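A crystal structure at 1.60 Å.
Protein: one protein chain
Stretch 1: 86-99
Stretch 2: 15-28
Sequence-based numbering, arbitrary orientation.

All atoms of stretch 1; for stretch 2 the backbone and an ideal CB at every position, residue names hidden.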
ATOM      1  N   SER B  86      22.325  -4.870   0.167  1.00 20.72           N
ATOM      2  CA  SER B  86      22.272  -4.369  -1.163  1.00 20.41           C
ATOM      3  C   SER B  86      21.562  -5.364  -2.107  1.00 20.12           C
ATOM      4  O   SER B  86      21.646  -6.615  -1.924  1.00 22.05           O
ATOM      5  CB  SER B  86      23.695  -3.994  -1.673  1.00 24.42           C
ATOM      6  OG  SER B  86      24.441  -5.176  -1.815  1.00 23.41           O
ATOM      7  N   GLY B  87      20.804  -4.851  -3.062  1.00 21.37           N
ATOM      8  CA  GLY B  87      19.988  -5.633  -3.949  1.00 21.17           C
ATOM      9  C   GLY B  87      18.621  -6.021  -3.417  1.00 20.95           C
ATOM     10  O   GLY B  87      17.762  -6.437  -4.224  1.00 20.68           O
ATOM     11  N   SER B  88      18.384  -5.745  -2.125  1.00 18.74           N
ATOM     12  CA  SER B  88      17.098  -6.035  -1.520  1.00 18.78           C
ATOM     13  C   SER B  88      16.184  -4.802  -1.386  1.00 19.02           C
ATOM     14  O   SER B  88      16.617  -3.626  -1.454  1.00 17.16           O
ATOM     15  CB  SER B  88      17.234  -6.608  -0.133  1.00 19.25           C
ATOM     16  OG  SER B  88      17.895  -7.880  -0.172  1.00 25.85           O
ATOM     17  N   GLU B  89      14.920  -5.073  -1.191  1.00 17.79           N
ATOM     18  CA  GLU B  89      13.980  -4.036  -0.815  1.00 16.98           C
ATOM     19  C   GLU B  89      14.236  -3.521   0.589  1.00 16.59           C
ATOM     20  O   GLU B  89      14.805  -4.189   1.474  1.00 17.87           O
ATOM     21  CB  GLU B  89      12.525  -4.469  -0.967  1.00 22.22           C
ATOM     22  CG  GLU B  89      12.128  -5.170  -2.255  1.00 27.65           C
ATOM     23  CD  GLU B  89      10.613  -5.339  -2.378  1.00 28.92           C
ATOM     24  OE1 GLU B  89       9.812  -4.883  -1.474  1.00 35.06           O
ATOM     25  OE2 GLU B  89      10.244  -5.831  -3.467  1.00 36.19           O
ATOM     26  N   THR B  90      13.868  -2.246   0.822  1.00 16.80           N
ATOM     27  CA  THR B  90      13.962  -1.647   2.086  1.00 15.40           C
ATOM     28  C   THR B  90      12.854  -0.613   2.227  1.00 14.84           C
ATOM     29  O   THR B  90      12.182  -0.283   1.250  1.00 15.65           O
ATOM     30  CB  THR B  90      15.328  -1.041   2.402  1.00 14.39           C
ATOM     31  OG1 THR B  90      15.414  -0.695   3.765  1.00 16.56           O
ATOM     32  CG2 THR B  90      15.520   0.279   1.617  1.00 17.23           C
ATOM     33  N   MET B  91      12.595  -0.193   3.409  1.00 14.66           N
ATOM     34  CA  MET B  91      11.572   0.831   3.719  1.00 15.79           C
ATOM     35  C   MET B  91      12.121   1.766   4.787  1.00 16.38           C
ATOM     36  O   MET B  91      12.627   1.324   5.808  1.00 16.54           O
ATOM     37  CB  MET B  91      10.256   0.219   4.207  1.00 17.42           C
ATOM     38  CG  MET B  91       9.228   1.238   4.493  1.00 18.74           C
ATOM     39  SD  MET B  91       7.617   0.470   4.796  1.00 27.16           S
ATOM     40  CE  MET B  91       7.951  -0.396   6.279  1.00 29.08           C
ATOM     41  N   LEU B  92      12.034   3.094   4.545  1.00 15.02           N
ATOM     42  CA  LEU B  92      12.378   4.106   5.513  1.00 14.83           C
ATOM     43  C   LEU B  92      11.202   5.039   5.693  1.00 14.98           C
ATOM     44  O   LEU B  92      10.576   5.414   4.684  1.00 14.52           O
ATOM     45  CB  LEU B  92      13.641   4.904   5.036  1.00 15.85           C
ATOM     46  CG  LEU B  92      14.975   4.105   4.982  1.00 16.94           C
ATOM     47  CD1 LEU B  92      16.046   4.902   4.217  1.00 18.90           C
ATOM     48  CD2 LEU B  92      15.448   3.935   6.399  1.00 17.47           C
ATOM     49  N   ILE B  93      10.868   5.384   6.909  1.00 13.90           N
ATOM     50  CA  ILE B  93       9.738   6.276   7.191  1.00 13.79           C
ATOM     51  C   ILE B  93      10.317   7.492   7.927  1.00 15.69           C
ATOM     52  O   ILE B  93      11.105   7.367   8.847  1.00 15.53           O
ATOM     53  CB  ILE B  93       8.638   5.583   8.005  1.00 16.72           C
ATOM     54  CG1 ILE B  93       8.134   4.427   7.192  1.00 16.61           C
ATOM     55  CG2 ILE B  93       7.569   6.565   8.297  1.00 17.59           C
ATOM     56  CD1 ILE B  93       7.175   3.587   8.011  1.00 19.20           C
ATOM     57  N   PHE B  94       9.930   8.693   7.517  1.00 13.10           N
ATOM     58  CA  PHE B  94      10.424   9.941   8.129  1.00 12.43           C
ATOM     59  C   PHE B  94       9.270  10.705   8.706  1.00 13.73           C
ATOM     60  O   PHE B  94       8.377  11.099   7.959  1.00 14.39           O
ATOM     61  CB  PHE B  94      11.147  10.787   7.069  1.00 11.64           C
ATOM     62  CG  PHE B  94      12.292  10.092   6.376  1.00 12.54           C
ATOM     63  CD1 PHE B  94      12.144   9.240   5.345  1.00 12.85           C
ATOM     64  CD2 PHE B  94      13.585  10.321   6.864  1.00 13.67           C
ATOM     65  CE1 PHE B  94      13.190   8.566   4.731  1.00 13.61           C
ATOM     66  CE2 PHE B  94      14.677   9.673   6.218  1.00 14.06           C
ATOM     67  CZ  PHE B  94      14.473   8.850   5.215  1.00 13.94           C
ATOM     68  N   ASP B  95       9.266  10.937   9.996  1.00 14.89           N
ATOM     69  CA  ASP B  95       8.249  11.726  10.689  1.00 15.54           C
ATOM     70  C   ASP B  95       8.762  13.162  10.752  1.00 15.98           C
ATOM     71  O   ASP B  95       9.807  13.392  11.321  1.00 15.34           O
ATOM     72  CB  ASP B  95       8.070  11.282  12.152  1.00 18.14           C
ATOM     73  CG  ASP B  95       7.527   9.955  12.321  1.00 26.22           C
ATOM     74  OD1 ASP B  95       7.004   9.424  11.313  1.00 30.09           O
ATOM     75  OD2 ASP B  95       7.659   9.428  13.502  1.00 30.61           O
ATOM     76  N   PHE B  96       8.115  14.100  10.100  1.00 14.72           N
ATOM     77  CA  PHE B  96       8.558  15.468  10.105  1.00 15.36           C
ATOM     78  C   PHE B  96       7.978  16.250  11.279  1.00 15.67           C
ATOM     79  O   PHE B  96       6.751  16.431  11.377  1.00 16.78           O
ATOM     80  CB  PHE B  96       8.140  16.061   8.804  1.00 13.43           C
ATOM     81  CG  PHE B  96       8.575  17.486   8.569  1.00 16.37           C
ATOM     82  CD1 PHE B  96       9.713  17.991   9.110  1.00 18.45           C
ATOM     83  CD2 PHE B  96       7.827  18.262   7.716  1.00 15.32           C
ATOM     84  CE1 PHE B  96      10.108  19.346   8.859  1.00 18.01           C
ATOM     85  CE2 PHE B  96       8.183  19.582   7.395  1.00 15.58           C
ATOM     86  CZ  PHE B  96       9.351  20.139   7.973  1.00 18.29           C
ATOM     87  N   GLU B  97       8.885  16.676  12.203  1.00 18.20           N
ATOM     88  CA  GLU B  97       8.556  17.495  13.358  1.00 17.79           C
ATOM     89  C   GLU B  97       9.788  18.370  13.536  1.00 20.01           C
ATOM     90  O   GLU B  97      10.807  18.219  12.801  1.00 19.46           O
ATOM     91  CB  GLU B  97       8.270  16.628  14.603  1.00 20.58           C
ATOM     92  CG  GLU B  97       7.147  15.626  14.410  1.00 21.57           C
ATOM     93  CD  GLU B  97       5.757  16.206  14.409  1.00 28.55           C
ATOM     94  OE1 GLU B  97       5.625  17.426  14.555  1.00 30.59           O
ATOM     95  OE2 GLU B  97       4.769  15.438  14.228  1.00 35.82           O
ATOM     96  N   ASP B  98       9.767  19.248  14.567  1.00 21.01           N
ATOM     97  CA  ASP B  98      10.960  19.966  14.924  1.00 19.40           C
ATOM     98  C   ASP B  98      12.152  19.093  15.075  1.00 18.81           C
ATOM     99  O   ASP B  98      13.301  19.477  14.754  1.00 20.88           O
ATOM    100  CB  ASP B  98      10.725  20.750  16.272  1.00 20.84           C
ATOM    101  CG  ASP B  98       9.695  21.911  16.095  1.00 25.02           C
ATOM    102  OD1 ASP B  98       9.394  22.335  14.956  1.00 26.10           O
ATOM    103  OD2 ASP B  98       9.226  22.455  17.113  1.00 30.34           O
ATOM    104  N   CYS B  99      11.945  17.895  15.615  1.00 19.38           N
ATOM    105  CA  CYS B  99      12.935  16.822  15.579  1.00 19.09           C
ATOM    106  C   CYS B  99      12.404  15.755  14.625  1.00 19.79           C
ATOM    107  O   CYS B  99      11.301  15.242  14.887  1.00 21.79           O
ATOM    108  CB  CYS B  99      13.105  16.216  16.913  1.00 20.14           C
ATOM    109  SG  CYS B  99      14.491  15.041  16.964  1.00 24.03           S
ATOM    110  N   UNK B  15       5.147  19.027  -0.502  1.00 16.06           N
ATOM    111  CA  UNK B  15       4.243  19.695   0.435  1.00 16.85           C
ATOM    112  C   UNK B  15       3.993  18.931   1.708  1.00 17.70           C
ATOM    113  O   UNK B  15       2.870  18.866   2.204  1.00 20.81           O
ATOM    114  CB  UNK B  15       2.900  19.964  -0.247  1.00 16.85           C
ATOM    115  N   UNK B  16       5.054  18.368   2.261  1.00 16.08           N
ATOM    116  CA  UNK B  16       4.996  17.650   3.520  1.00 15.37           C
ATOM    117  C   UNK B  16       5.165  18.643   4.661  1.00 16.70           C
ATOM    118  O   UNK B  16       6.216  19.200   4.830  1.00 15.30           O
ATOM    119  CB  UNK B  16       6.064  16.556   3.580  1.00 15.37           C
ATOM    120  N   UNK B  17       4.158  18.791   5.478  1.00 17.74           N
ATOM    121  CA  UNK B  17       4.177  19.670   6.624  1.00 17.39           C
ATOM    122  C   UNK B  17       4.512  18.952   7.912  1.00 17.43           C
ATOM    123  O   UNK B  17       4.363  17.748   8.012  1.00 16.73           O
ATOM    124  CB  UNK B  17       2.824  20.371   6.763  1.00 17.39           C
ATOM    125  N   UNK B  18       4.923  19.683   8.952  1.00 17.76           N
ATOM    126  CA  UNK B  18       5.141  19.028  10.254  1.00 18.44           C
ATOM    127  C   UNK B  18       3.849  18.320  10.747  1.00 19.16           C
ATOM    128  O   UNK B  18       2.735  18.784  10.496  1.00 20.84           O
ATOM    129  CB  UNK B  18       5.604  20.058  11.286  1.00 18.44           C
ATOM    130  N   UNK B  19       4.014  17.228  11.473  1.00 19.21           N
ATOM    131  CA  UNK B  19       2.898  16.446  11.980  1.00 19.19           C
ATOM    132  C   UNK B  19       2.496  15.343  10.991  1.00 23.84           C
ATOM    133  O   UNK B  19       1.507  14.582  11.201  1.00 23.23           O
ATOM    134  CB  UNK B  19       1.705  17.360  12.268  1.00 19.19           C
ATOM    135  N   UNK B  20       3.217  15.274   9.866  1.00 21.47           N
ATOM    136  CA  UNK B  20       3.013  14.279   8.852  1.00 18.01           C
ATOM    137  C   UNK B  20       4.277  13.500   8.563  1.00 17.94           C
ATOM    138  O   UNK B  20       5.373  13.885   9.039  1.00 16.41           O
ATOM    139  CB  UNK B  20       2.492  14.934   7.571  1.00 18.01           C
ATOM    140  N   UNK B  21       4.139  12.386   7.860  1.00 17.57           N
ATOM    141  CA  UNK B  21       5.255  11.431   7.635  1.00 17.26           C
ATOM    142  C   UNK B  21       5.246  11.015   6.162  1.00 16.45           C
ATOM    143  O   UNK B  21       4.163  10.981   5.495  1.00 15.93           O
ATOM    144  CB  UNK B  21       5.134  10.205   8.542  1.00 17.26           C
ATOM    145  N   UNK B  22       6.399  10.617   5.709  1.00 13.46           N
ATOM    146  CA  UNK B  22       6.613  10.069   4.391  1.00 14.89           C
ATOM    147  C   UNK B  22       7.252   8.743   4.522  1.00 14.23           C
ATOM    148  O   UNK B  22       8.275   8.564   5.195  1.00 15.67           O
ATOM    149  CB  UNK B  22       7.462  10.996   3.519  1.00 14.89           C
ATOM    150  N   UNK B  23       6.688   7.764   3.771  1.00 14.00           N
ATOM    151  CA  UNK B  23       7.164   6.406   3.708  1.00 15.25           C
ATOM    152  C   UNK B  23       7.750   6.130   2.304  1.00 16.10           C
ATOM    153  O   UNK B  23       7.092   6.419   1.327  1.00 15.71           O
ATOM    154  CB  UNK B  23       6.033   5.430   4.039  1.00 15.25           C
ATOM    155  N   UNK B  24       8.982   5.656   2.226  1.00 12.81           N
ATOM    156  CA  UNK B  24       9.732   5.356   1.000  1.00 14.31           C
ATOM    157  C   UNK B  24      10.119   3.894   1.026  1.00 14.72           C
ATOM    158  O   UNK B  24      10.824   3.441   1.939  1.00 15.83           O
ATOM    159  CB  UNK B  24      10.970   6.244   0.864  1.00 14.31           C
ATOM    160  N   UNK B  25       9.619   3.167   0.054  1.00 13.43           N
ATOM    161  CA  UNK B  25      10.022   1.822  -0.289  1.00 14.39           C
ATOM    162  C   UNK B  25      10.747   1.772  -1.606  1.00 12.95           C
ATOM    163  O   UNK B  25      10.315   2.407  -2.568  1.00 13.58           O
ATOM    164  CB  UNK B  25       8.805   0.896  -0.329  1.00 14.39           C
ATOM    165  N   UNK B  26      11.822   1.035  -1.619  1.00 14.82           N
ATOM    166  CA  UNK B  26      12.591   0.876  -2.833  1.00 14.82           C
ATOM    167  C   UNK B  26      13.547  -0.252  -2.778  1.00 15.25           C
ATOM    168  O   UNK B  26      13.731  -0.840  -1.730  1.00 15.58           O
ATOM    169  CB  UNK B  26      13.354   2.163  -3.152  1.00 14.82           C
ATOM    170  N   UNK B  27      14.202  -0.544  -3.906  1.00 14.36           N
ATOM    171  CA  UNK B  27      15.132  -1.658  -3.995  1.00 16.73           C
ATOM    172  C   UNK B  27      16.575  -1.074  -4.076  1.00 16.37           C
ATOM    173  O   UNK B  27      16.889  -0.327  -5.010  1.00 15.83           O
ATOM    174  CB  UNK B  27      14.811  -2.539  -5.204  1.00 16.73           C
ATOM    175  N   UNK B  28      17.408  -1.443  -3.129  1.00 16.77           N
ATOM    176  CA  UNK B  28      18.757  -0.914  -3.044  1.00 15.75           C
ATOM    177  C   UNK B  28      19.540  -1.483  -4.211  1.00 18.21           C
ATOM    178  O   UNK B  28      19.417  -2.701  -4.495  1.00 20.14           O
ATOM    179  CB  UNK B  28      19.417  -1.254  -1.706  1.00 15.75           C
TER

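Position 15 has positive phi and psi (53°/43°), and its ideal CB finds nothing of stretch 1 within 5.5 Å. Such angles favour asparagine, aspartate or glycine; it is Asn15.

At position 16 the CA-to-CB bond points toward stretch 1, with the ideal CB 4.8 Å from Phe96 CD2. An aliphatic group suits; Leu16 is found, its CD2 4.2 Å from Phe96 CB.

Position 17 points away, so many residues would serve. His17 donates from NE2 to Asn15 OD1 at 2.9 Å.

At position 18 the bond runs sideways, the ideal CB lying 3.8 Å from Phe96 O, with the Phe96 ring and the Asp98 carboxylate beyond. A long, flexible, cationic chain could use both. Lys18 does: its CG sits 3.6 Å from the Phe96 ring centroid, 7° off the normal, and the extended chain carries NZ to a 2.8 Å salt bridge with Asp98 OD1.

Position 19 has phi/psi of 91°/0°, where a CB would jam against the preceding carbonyl O. This calls for glycine, and Gly19 completes a type II turn from position 17 to 20, its N donating to Phe96 O at 2.9 Å.

Position 20 offers its CB no partner within 5.5 Å, leaving the choice open; it is His20.

Through positions 21 to 28 the chain runs as a strand antiparallel to stretch 1, and side chains alternate between faces. Position 21 shares its face with Asp95 and Ile93; its ideal CB is 3.4 Å from Asp95 OD1. A polar chain with an aliphatic stem fits. Arg21 lays CD 3.9 Å from Ile93 CG2, while its end leads away.

Position 22, paired with Phe94, suits an apolar residue. Val22 places CG1 4.1 Å from Phe94 CB.

At position 23 the ideal CB is 3.9 Å from Ile93 CG1 and 5.3 Å from Met91 SD, which alone would suggest an aliphatic chain. Glu23 supplies methylenes, CG 3.9 Å from Ile93 CG1.

Position 24, its ideal CB 5.0 Å from Phe94 CE1, favours an apolar residue. Val24 N donates to Leu92 O and Val24 O accepts from Leu92 N, both 2.9 Å.

Position 25's ideal CB is 4.8 Å from Met91 CB; an aliphatic stem with a cationic end suits, arginine or lysine. Arg25 packs CG 3.7 Å from Met91 CG and makes a long salt bridge, NH2 to Glu89 OE1, 3.6 Å.

Position 26's ideal CB is 5.2 Å from Thr90 O, leaving small residues at least possible. Gly26 O accepts from Thr90 N (2.9 Å).

Position 27 pairs with Glu89, inviting a cation. Arg27 bridges NH2 to Glu89 OE2 (3.2 Å) and donates NH1 to Gly87 O (2.9 Å).

Position 28 points sideways, its ideal CB 4.3 Å from Ser86 CA; leucine, isoleucine or valine suits. Ile28 sets CG1 4.0 Å from Thr90 CG2.

Stretch 2 15-28: NLHKGHRVEVRGRI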
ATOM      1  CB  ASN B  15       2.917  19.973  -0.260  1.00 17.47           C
ATOM      2  CG  ASN B  15       2.189  21.121   0.335  1.00 20.01           C
ATOM      3  OD1 ASN B  15       2.760  22.047   0.890  1.00 22.07           O
ATOM      4  ND2 ASN B  15       0.899  21.085   0.219  1.00 23.90           N
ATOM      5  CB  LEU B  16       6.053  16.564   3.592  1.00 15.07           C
ATOM      6  CG  LEU B  16       6.032  15.659   4.784  1.00 14.39           C
ATOM      7  CD1 LEU B  16       4.858  14.708   4.786  1.00 17.47           C
ATOM      8  CD2 LEU B  16       7.334  14.941   4.859  1.00 17.13           C
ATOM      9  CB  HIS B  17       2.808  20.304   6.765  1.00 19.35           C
ATOM     10  CG  HIS B  17       2.488  21.242   5.639  1.00 21.69           C
ATOM     11  ND1 HIS B  17       2.515  22.623   5.811  1.00 29.41           N
ATOM     12  CD2 HIS B  17       2.206  21.023   4.342  1.00 23.86           C
ATOM     13  CE1 HIS B  17       2.219  23.203   4.658  1.00 26.74           C
ATOM     14  NE2 HIS B  17       2.066  22.259   3.744  1.00 26.34           N
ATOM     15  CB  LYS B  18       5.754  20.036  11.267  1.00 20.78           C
ATOM     16  CG  LYS B  18       7.180  20.384  10.937  1.00 22.10           C
ATOM     17  CD  LYS B  18       7.781  21.304  11.969  1.00 21.88           C
ATOM     18  CE  LYS B  18       9.210  21.608  11.574  1.00 23.21           C
ATOM     19  NZ  LYS B  18       9.703  22.836  12.267  1.00 23.76           N
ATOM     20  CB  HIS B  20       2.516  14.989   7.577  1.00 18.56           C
ATOM     21  CG  HIS B  20       1.220  15.672   7.817  1.00 22.40           C
ATOM     22  ND1 HIS B  20      -0.002  15.033   7.707  1.00 28.14           N
ATOM     23  CD2 HIS B  20       0.952  16.899   8.329  1.00 23.50           C
ATOM     24  CE1 HIS B  20      -0.970  15.872   8.037  1.00 28.59           C
ATOM     25  NE2 HIS B  20      -0.420  17.014   8.402  1.00 26.15           N
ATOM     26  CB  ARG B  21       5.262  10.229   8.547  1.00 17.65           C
ATOM     27  CG  ARG B  21       4.043   9.362   8.497  1.00 21.85           C
ATOM     28  CD  ARG B  21       4.159   8.127   9.399  1.00 31.97           C
ATOM     29  NE  ARG B  21       3.019   7.236   9.169  1.00 43.56           N
ATOM     30  CZ  ARG B  21       1.796   7.399   9.712  1.00 47.00           C
ATOM     31  NH1 ARG B  21       1.534   8.411  10.539  1.00 40.46           N
ATOM     32  NH2 ARG B  21       0.822   6.543   9.423  1.00 49.46           N
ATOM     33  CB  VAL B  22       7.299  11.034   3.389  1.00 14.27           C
ATOM     34  CG1 VAL B  22       8.667  11.501   3.878  1.00 15.58           C
ATOM     35  CG2 VAL B  22       7.366  10.450   2.015  1.00 16.36           C
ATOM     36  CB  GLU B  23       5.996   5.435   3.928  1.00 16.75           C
ATOM     37  CG  GLU B  23       6.381   3.976   3.728  1.00 21.31           C
ATOM     38  CD  GLU B  23       5.177   3.020   3.824  1.00 23.89           C
ATOM     39  OE1 GLU B  23       4.424   3.155   4.866  1.00 26.76           O
ATOM     40  OE2 GLU B  23       4.957   2.276   2.774  1.00 27.36           O
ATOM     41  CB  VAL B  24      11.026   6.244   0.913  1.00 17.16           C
ATOM     42  CG1 VAL B  24      11.824   5.943  -0.331  1.00 18.87           C
ATOM     43  CG2 VAL B  24      10.683   7.706   1.047  1.00 18.98           C
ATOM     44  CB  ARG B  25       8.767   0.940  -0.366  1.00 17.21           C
ATOM     45  CG  ARG B  25       8.147   0.757   0.961  1.00 20.58           C
ATOM     46  CD  ARG B  25       6.888  -0.156   0.891  1.00 23.63           C
ATOM     47  NE  ARG B  25       7.260  -1.538   0.614  1.00 24.59           N
ATOM     48  CZ  ARG B  25       6.417  -2.579   0.639  1.00 30.53           C
ATOM     49  NH1 ARG B  25       5.157  -2.386   0.970  1.00 31.09           N
ATOM     50  NH2 ARG B  25       6.869  -3.788   0.369  1.00 31.38           N
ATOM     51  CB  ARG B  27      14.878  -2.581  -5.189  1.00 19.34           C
ATOM     52  CG  ARG B  27      15.859  -3.728  -5.247  1.00 23.19           C
ATOM     53  CD  ARG B  27      15.516  -4.778  -6.335  1.00 24.08           C
ATOM     54  NE  ARG B  27      14.218  -5.431  -6.048  1.00 28.49           N
ATOM     55  CZ  ARG B  27      13.998  -6.495  -5.256  1.00 29.67           C
ATOM     56  NH1 ARG B  27      14.983  -7.183  -4.644  1.00 29.05           N
ATOM     57  NH2 ARG B  27      12.744  -6.910  -5.089  1.00 31.76           N
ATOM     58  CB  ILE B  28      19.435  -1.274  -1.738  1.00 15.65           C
ATOM     59  CG1 ILE B  28      18.669  -0.708  -0.565  1.00 15.75           C
ATOM     60  CG2 ILE B  28      20.890  -0.729  -1.756  1.00 16.02           C
ATOM     61  CD1 ILE B  28      18.993  -1.402   0.719  1.00 16.98           C
TER
HETATM   62  O   HOH W   1       5.220  13.443  12.072  1.00 29.18           O
HETATM   63  O   HOH W   2      10.128  -2.226   0.723  1.00 29.83           O
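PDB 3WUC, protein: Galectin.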